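Side-chain contacts in Lpg2148(MvcA) (Legionella pneumophila subsp. pneumophila str. Philadelphia 1, PDB 6K11), which probably acts as a deamidase-type effector that removes ubiquitin from the host ubiquitin-conjugating enzyme UBE2N and so regulates its activity: residues I153-E157 and N158-F162; L81-K85 and I86-K90. All blocks are in the same frame, centred on the assembly; numbering follows the deposited sequence.

Interaction 1: I153-E157 and N158-F162; sequences IYLLE and NKLYF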
ATOM      1  N   ILE A 153     -23.362   4.748  -1.216  1.00 36.13           N
ATOM      2  CA  ILE A 153     -24.327   5.615  -1.890  1.00 34.65           C
ATOM      3  C   ILE A 153     -25.263   6.190  -0.841  1.00 37.51           C
ATOM      4  O   ILE A 153     -25.715   5.469   0.054  1.00 36.45           O
ATOM      5  CB  ILE A 153     -25.100   4.839  -2.969  1.00 33.28           C
ATOM      6  CG1 ILE A 153     -24.163   4.459  -4.112  1.00 34.16           C
ATOM      7  CG2 ILE A 153     -26.287   5.674  -3.471  1.00 33.88           C
ATOM      8  CD1 ILE A 153     -24.775   3.515  -5.117  1.00 37.97           C
ATOM      9  N   TYR A 154     -25.544   7.491  -0.938  1.00 35.43           N
ATOM     10  CA  TYR A 154     -26.374   8.205   0.028  1.00 35.49           C
ATOM     11  C   TYR A 154     -27.603   8.779  -0.665  1.00 38.74           C
ATOM     12  O   TYR A 154     -27.479   9.512  -1.651  1.00 34.01           O
ATOM     13  CB  TYR A 154     -25.582   9.327   0.710  1.00 34.77           C
ATOM     14  CG  TYR A 154     -24.550   8.788   1.682  1.00 39.86           C
ATOM     15  CD1 TYR A 154     -24.882   8.549   3.010  1.00 40.49           C
ATOM     16  CD2 TYR A 154     -23.261   8.478   1.262  1.00 41.36           C
ATOM     17  CE1 TYR A 154     -23.950   8.024   3.909  1.00 40.40           C
ATOM     18  CE2 TYR A 154     -22.324   7.960   2.148  1.00 41.67           C
ATOM     19  CZ  TYR A 154     -22.675   7.738   3.469  1.00 44.35           C
ATOM     20  OH  TYR A 154     -21.744   7.217   4.347  1.00 46.78           O
ATOM     21  N   LEU A 155     -28.785   8.464  -0.140  1.00 37.12           N
ATOM     22  CA  LEU A 155     -30.044   8.985  -0.669  1.00 35.57           C
ATOM     23  C   LEU A 155     -30.621   9.978   0.331  1.00 40.13           C
ATOM     24  O   LEU A 155     -31.003   9.604   1.446  1.00 39.04           O
ATOM     25  CB  LEU A 155     -31.035   7.857  -0.956  1.00 37.29           C
ATOM     26  CG  LEU A 155     -32.466   8.307  -1.293  1.00 39.30           C
ATOM     27  CD1 LEU A 155     -32.493   9.105  -2.616  1.00 35.92           C
ATOM     28  CD2 LEU A 155     -33.378   7.089  -1.374  1.00 37.86           C
ATOM     29  N   LEU A 156     -30.687  11.239  -0.075  1.00 38.39           N
ATOM     30  CA  LEU A 156     -31.275  12.315   0.704  1.00 42.18           C
ATOM     31  C   LEU A 156     -32.645  12.648   0.130  1.00 42.93           C
ATOM     32  O   LEU A 156     -33.034  12.142  -0.929  1.00 38.61           O
ATOM     33  CB  LEU A 156     -30.377  13.559   0.686  1.00 43.36           C
ATOM     34  CG  LEU A 156     -29.112  13.656   1.540  1.00 48.99           C
ATOM     35  CD1 LEU A 156     -28.202  12.451   1.376  1.00 48.08           C
ATOM     36  CD2 LEU A 156     -28.367  14.937   1.179  1.00 52.67           C
ATOM     37  N   GLU A 157     -33.370  13.528   0.836  1.00 43.80           N
ATOM     38  CA  GLU A 157     -34.634  14.036   0.301  1.00 45.46           C
ATOM     39  C   GLU A 157     -34.452  14.629  -1.090  1.00 46.45           C
ATOM     40  O   GLU A 157     -35.338  14.507  -1.943  1.00 47.27           O
ATOM     41  CB  GLU A 157     -35.235  15.102   1.227  1.00 46.40           C
ATOM     42  CG  GLU A 157     -35.665  14.606   2.588  1.00 51.46           C
ATOM     43  CD  GLU A 157     -34.683  15.007   3.665  1.00 55.59           C
ATOM     44  OE1 GLU A 157     -33.460  14.940   3.396  1.00 55.96           O
ATOM     45  OE2 GLU A 157     -35.122  15.398   4.769  1.00 62.20           O
ATOM     46  N   ASN A 158     -33.317  15.292  -1.341  1.00 44.62           N
ATOM     47  CA  ASN A 158     -33.163  16.054  -2.574  1.00 46.43           C
ATOM     48  C   ASN A 158     -31.861  15.786  -3.319  1.00 46.04           C
ATOM     49  O   ASN A 158     -31.556  16.509  -4.277  1.00 44.83           O
ATOM     50  CB  ASN A 158     -33.282  17.554  -2.296  1.00 47.28           C
ATOM     51  CG  ASN A 158     -32.471  18.001  -1.098  1.00 52.88           C
ATOM     52  OD1 ASN A 158     -31.521  17.334  -0.673  1.00 53.86           O
ATOM     53  ND2 ASN A 158     -32.849  19.150  -0.540  1.00 61.57           N
ATOM     54  N   LYS A 159     -31.092  14.776  -2.923  1.00 38.86           N
ATOM     55  CA  LYS A 159     -29.838  14.465  -3.598  1.00 39.82           C
ATOM     56  C   LYS A 159     -29.624  12.956  -3.537  1.00 38.80           C
ATOM     57  O   LYS A 159     -30.070  12.292  -2.600  1.00 36.78           O
ATOM     58  CB  LYS A 159     -28.654  15.209  -2.960  1.00 43.38           C
ATOM     59  CG  LYS A 159     -28.695  16.744  -3.078  1.00 47.39           C
ATOM     60  CD  LYS A 159     -27.893  17.234  -4.292  1.00 47.97           C
ATOM     61  CE  LYS A 159     -27.892  18.767  -4.430  1.00 46.27           C
ATOM     62  NZ  LYS A 159     -28.258  19.409  -3.146  1.00 53.40           N
ATOM     63  N   LEU A 160     -28.995  12.418  -4.576  1.00 36.87           N
ATOM     64  CA  LEU A 160     -28.524  11.036  -4.621  1.00 34.50           C
ATOM     65  C   LEU A 160     -27.029  11.119  -4.899  1.00 35.72           C
ATOM     66  O   LEU A 160     -26.628  11.566  -5.980  1.00 32.02           O
ATOM     67  CB  LEU A 160     -29.250  10.225  -5.699  1.00 35.53           C
ATOM     68  CG  LEU A 160     -28.821   8.764  -5.874  1.00 33.70           C
ATOM     69  CD1 LEU A 160     -29.166   7.949  -4.615  1.00 34.24           C
ATOM     70  CD2 LEU A 160     -29.475   8.154  -7.091  1.00 35.79           C
ATOM     71  N   TYR A 161     -26.214  10.706  -3.925  1.00 33.51           N
ATOM     72  CA  TYR A 161     -24.770  10.881  -3.960  1.00 33.78           C
ATOM     73  C   TYR A 161     -24.051   9.540  -3.901  1.00 37.07           C
ATOM     74  O   TYR A 161     -24.567   8.551  -3.354  1.00 33.84           O
ATOM     75  CB  TYR A 161     -24.278  11.713  -2.759  1.00 36.58           C
ATOM     76  CG  TYR A 161     -24.509  13.206  -2.804  1.00 41.39           C
ATOM     77  CD1 TYR A 161     -24.044  13.982  -3.873  1.00 41.92           C
ATOM     78  CD2 TYR A 161     -25.125  13.856  -1.740  1.00 41.92           C
ATOM     79  CE1 TYR A 161     -24.228  15.348  -3.889  1.00 43.68           C
ATOM     80  CE2 TYR A 161     -25.314  15.212  -1.749  1.00 43.51           C
ATOM     81  CZ  TYR A 161     -24.863  15.956  -2.820  1.00 45.32           C
ATOM     82  OH  TYR A 161     -25.056  17.313  -2.822  1.00 50.01           O
ATOM     83  N   PHE A 162     -22.835   9.524  -4.450  1.00 33.81           N
ATOM     84  CA  PHE A 162     -21.862   8.480  -4.177  1.00 32.37           C
ATOM     85  C   PHE A 162     -20.641   9.185  -3.611  1.00 37.14           C
ATOM     86  O   PHE A 162     -20.163  10.160  -4.203  1.00 36.91           O
ATOM     87  CB  PHE A 162     -21.514   7.674  -5.441  1.00 31.44           C
ATOM     88  CG  PHE A 162     -20.302   6.785  -5.298  1.00 35.22           C
ATOM     89  CD1 PHE A 162     -20.205   5.876  -4.246  1.00 35.14           C
ATOM     90  CD2 PHE A 162     -19.277   6.845  -6.227  1.00 35.05           C
ATOM     91  CE1 PHE A 162     -19.084   5.047  -4.113  1.00 35.62           C
ATOM     92  CE2 PHE A 162     -18.150   6.021  -6.113  1.00 38.72           C
ATOM     93  CZ  PHE A 162     -18.049   5.120  -5.051  1.00 35.73           C
TER
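Tyr154 and Tyr161 pair through their backbones across a tight beta hairpin of the MvcA insertion domain, strands 153-155 and 160-162 running antiparallel at 163° with Glu157 and Asn158 at the bend. Tyr154 and Tyr161 are its hydrogen-bonded pair: Tyr154 N gives to Tyr161 O at 2.8 Å, and Tyr161 N to Tyr154 O at 2.9 Å, the latter almost straight at 175°. Nearer the bend, Leu156 N reaches Lys159 O at 2.8 Å, closing the ladder.

Polar groups bond to other parts of the domain: Glu157 OE1 accepts from Asn140 N, and the Glu157 carbonyl from Thr180 OG1. The Tyr154 hydroxyl is likewise engaged elsewhere, with Val149 O.

Apolar contacts divide between the two faces. On one lie Ile153, Leu155, Leu160 and Phe162. Leu160 swings its CG away from the backbone N (chi1 178°), which sets CD1 between two neighbours on the opposing strand: Ile153 CG2 at 3.8 Å and Leu155 CD1 at 4.0 Å. Beyond the hairpin, the Phe162 ring meets Phe218 and Phe225 edge-to-face, joining this face to helix 206-220 (Phe218) and to Phe225 beyond it. On the tyrosine face, Leu156 and Tyr161 meet diagonally, Leu156 CD2 lying at the ring edge, near its plane, 4.2 Å from Tyr161 CE2.

Interaction 2: L81-K85 and I86-K90; sequences LLLGK and IEAEK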
ATOM      1  N   LEU A  81      16.996   4.767  -2.984  1.00 35.25           N
ATOM      2  CA  LEU A  81      18.371   4.303  -2.862  1.00 33.42           C
ATOM      3  C   LEU A  81      18.948   3.925  -4.217  1.00 37.90           C
ATOM      4  O   LEU A  81      20.102   4.261  -4.526  1.00 36.63           O
ATOM      5  CB  LEU A  81      18.445   3.124  -1.895  1.00 37.40           C
ATOM      6  CG  LEU A  81      18.317   3.537  -0.426  1.00 38.98           C
ATOM      7  CD1 LEU A  81      18.072   2.303   0.442  1.00 37.82           C
ATOM      8  CD2 LEU A  81      19.590   4.281   0.007  1.00 40.16           C
ATOM      9  N   LEU A  82      18.161   3.253  -5.054  1.00 34.52           N
ATOM     10  CA  LEU A  82      18.713   2.746  -6.306  1.00 34.80           C
ATOM     11  C   LEU A  82      18.759   3.818  -7.387  1.00 36.55           C
ATOM     12  O   LEU A  82      19.626   3.762  -8.263  1.00 37.75           O
ATOM     13  CB  LEU A  82      17.902   1.538  -6.793  1.00 37.51           C
ATOM     14  CG  LEU A  82      18.415   0.153  -6.379  1.00 38.83           C
ATOM     15  CD1 LEU A  82      18.791   0.113  -4.881  1.00 33.02           C
ATOM     16  CD2 LEU A  82      17.378  -0.940  -6.720  1.00 39.84           C
ATOM     17  N   LEU A  83      17.849   4.796  -7.344  1.00 36.41           N
ATOM     18  CA  LEU A  83      17.767   5.806  -8.391  1.00 39.72           C
ATOM     19  C   LEU A  83      18.349   7.154  -7.996  1.00 44.09           C
ATOM     20  O   LEU A  83      18.720   7.928  -8.887  1.00 42.94           O
ATOM     21  CB  LEU A  83      16.312   6.026  -8.811  1.00 36.52           C
ATOM     22  CG  LEU A  83      15.706   4.865  -9.598  1.00 40.59           C
ATOM     23  CD1 LEU A  83      14.191   4.954  -9.576  1.00 37.16           C
ATOM     24  CD2 LEU A  83      16.242   4.919 -11.023  1.00 46.73           C
ATOM     25  N   GLY A  84      18.412   7.466  -6.707  1.00 41.34           N
ATOM     26  CA  GLY A  84      18.646   8.829  -6.271  1.00 40.96           C
ATOM     27  C   GLY A  84      17.371   9.656  -6.294  1.00 41.03           C
ATOM     28  O   GLY A  84      16.400   9.337  -6.971  1.00 41.30           O
ATOM     29  N   LYS A  85      17.387  10.754  -5.536  1.00 41.85           N
ATOM     30  CA  LYS A  85      16.161  11.510  -5.283  1.00 47.80           C
ATOM     31  C   LYS A  85      15.520  12.023  -6.575  1.00 44.59           C
ATOM     32  O   LYS A  85      14.308  11.882  -6.776  1.00 45.39           O
ATOM     33  CB  LYS A  85      16.466  12.667  -4.328  1.00 50.24           C
ATOM     34  CG  LYS A  85      15.246  13.423  -3.830  1.00 53.44           C
ATOM     35  CD  LYS A  85      14.965  13.086  -2.373  1.00 60.77           C
ATOM     36  CE  LYS A  85      13.572  13.544  -1.933  1.00 64.31           C
ATOM     37  NZ  LYS A  85      13.334  13.262  -0.481  1.00 67.35           N
ATOM     38  N   ILE A  86      16.317  12.618  -7.468  1.00 45.41           N
ATOM     39  CA  ILE A  86      15.770  13.248  -8.674  1.00 41.10           C
ATOM     40  C   ILE A  86      15.143  12.210  -9.602  1.00 38.74           C
ATOM     41  O   ILE A  86      14.005  12.369 -10.057  1.00 41.24           O
ATOM     42  CB  ILE A  86      16.867  14.048  -9.404  1.00 46.29           C
ATOM     43  CG1 ILE A  86      17.204  15.325  -8.645  1.00 45.95           C
ATOM     44  CG2 ILE A  86      16.442  14.363 -10.833  1.00 44.50           C
ATOM     45  CD1 ILE A  86      18.666  15.714  -8.768  1.00 52.55           C
ATOM     46  N   GLU A  87      15.892  11.154  -9.937  1.00 40.60           N
ATOM     47  CA  GLU A  87      15.359  10.136 -10.841  1.00 42.58           C
ATOM     48  C   GLU A  87      14.229   9.338 -10.200  1.00 45.91           C
ATOM     49  O   GLU A  87      13.306   8.899 -10.899  1.00 44.25           O
ATOM     50  CB  GLU A  87      16.470   9.184 -11.294  1.00 41.92           C
ATOM     51  CG  GLU A  87      17.435   9.792 -12.297  1.00 49.16           C
ATOM     52  CD  GLU A  87      16.727  10.404 -13.500  1.00 52.33           C
ATOM     53  OE1 GLU A  87      16.000   9.670 -14.213  1.00 50.41           O
ATOM     54  OE2 GLU A  87      16.896  11.626 -13.720  1.00 55.49           O
ATOM     55  N   ALA A  88      14.284   9.125  -8.882  1.00 43.55           N
ATOM     56  CA  ALA A  88      13.157   8.483  -8.216  1.00 43.74           C
ATOM     57  C   ALA A  88      11.893   9.327  -8.344  1.00 43.69           C
ATOM     58  O   ALA A  88      10.792   8.785  -8.503  1.00 41.50           O
ATOM     59  CB  ALA A  88      13.494   8.219  -6.746  1.00 41.25           C
ATOM     60  N   GLU A  89      12.032  10.656  -8.321  1.00 47.58           N
ATOM     61  CA  GLU A  89      10.864  11.511  -8.518  1.00 45.50           C
ATOM     62  C   GLU A  89      10.301  11.369  -9.931  1.00 46.10           C
ATOM     63  O   GLU A  89       9.079  11.358 -10.120  1.00 48.31           O
ATOM     64  CB  GLU A  89      11.220  12.969  -8.218  1.00 47.46           C
ATOM     65  CG  GLU A  89      10.009  13.860  -8.059  1.00 56.53           C
ATOM     66  CD  GLU A  89      10.336  15.334  -8.209  1.00 64.91           C
ATOM     67  OE1 GLU A  89      11.335  15.671  -8.889  1.00 66.44           O
ATOM     68  OE2 GLU A  89       9.584  16.157  -7.647  1.00 72.46           O
ATOM     69  N   LYS A  90      11.172  11.262 -10.938  1.00 45.53           N
ATOM     70  CA  LYS A  90      10.694  11.022 -12.297  1.00 45.64           C
ATOM     71  C   LYS A  90      10.024   9.656 -12.413  1.00 46.14           C
ATOM     72  O   LYS A  90       8.973   9.523 -13.056  1.00 45.29           O
ATOM     73  CB  LYS A  90      11.853  11.135 -13.289  1.00 46.18           C
ATOM     74  CG  LYS A  90      12.477  12.525 -13.377  1.00 50.59           C
ATOM     75  CD  LYS A  90      13.695  12.514 -14.302  1.00 52.12           C
ATOM     76  CE  LYS A  90      14.351  13.891 -14.398  1.00 54.51           C
ATOM     77  NZ  LYS A  90      15.573  13.852 -15.246  1.00 55.71           N
TER
HETATM   78  O   HOH W   1      18.749  10.806  -9.018  1.00 41.46           O
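Leu83 lays its side chain against the first turn of the next helix, its CB 4.0 Å from Glu87 CB. With CG opposite the carbonyl carbon and beside the backbone N (chi1 -71°), its CD1 is carried over the backbone of Ala88, 3.9 Å from Ala88 CA; Ile334 touches the same buried leucine from a loop. The Leu83 carbonyl and the Glu87 amide would be partners in an unbroken helix, but Leu83 O and Glu87 N stand 4.4 Å apart. One water fills the interval, donating to Leu83 O and accepting from Glu87 N, so the two groups remain bonded indirectly.

Gly84 makes the break. Its positive phi (81°) takes the chain out of helix 71-83, and the same residue is the N-cap of helix 85-93, giving a helix-glycine-helix junction in which one residue ends the first helix and caps the second. Its carbonyl already serves the new helix: Ala88 N donates to Gly84 O at 2.9 Å. The Ala88 methyl is brought close to that oxygen as well, CB to Gly84 O being 3.1 Å.

Lys85 takes the next step of the ladder, its O accepting from Glu89 N at 3.0 Å. Its ammonium runs back towards Glu80 for a long, weak ion pair. Two residues on, Glu87 bends at chi2 and offers the syn lone pair of OE2 to Lys90 NZ, a 3.0 Å salt bridge along the surface of the helix.

How the interactions relate
Interactions 1 and 2 are separate local features in different parts of the chain: their centres lie 44 Å apart, their nearest atoms about 28 Å, and nothing touches between them. In sequence they are in series, 81-90 coming before 153-162. The centre of interaction 2 lies about 19 Å from the centre of the chain; this junction packs beside helix 4-19 and leads on to strand 97-98, an outer strand of the antiparallel sheet that includes 120-129. The centre of interaction 1 lies farther out, about 31 Å from the centre of the chain, in the mixed sheet of the insertion domain. They also contrast in burial, the hairpin being mostly buried and the helix junction mostly at the surface.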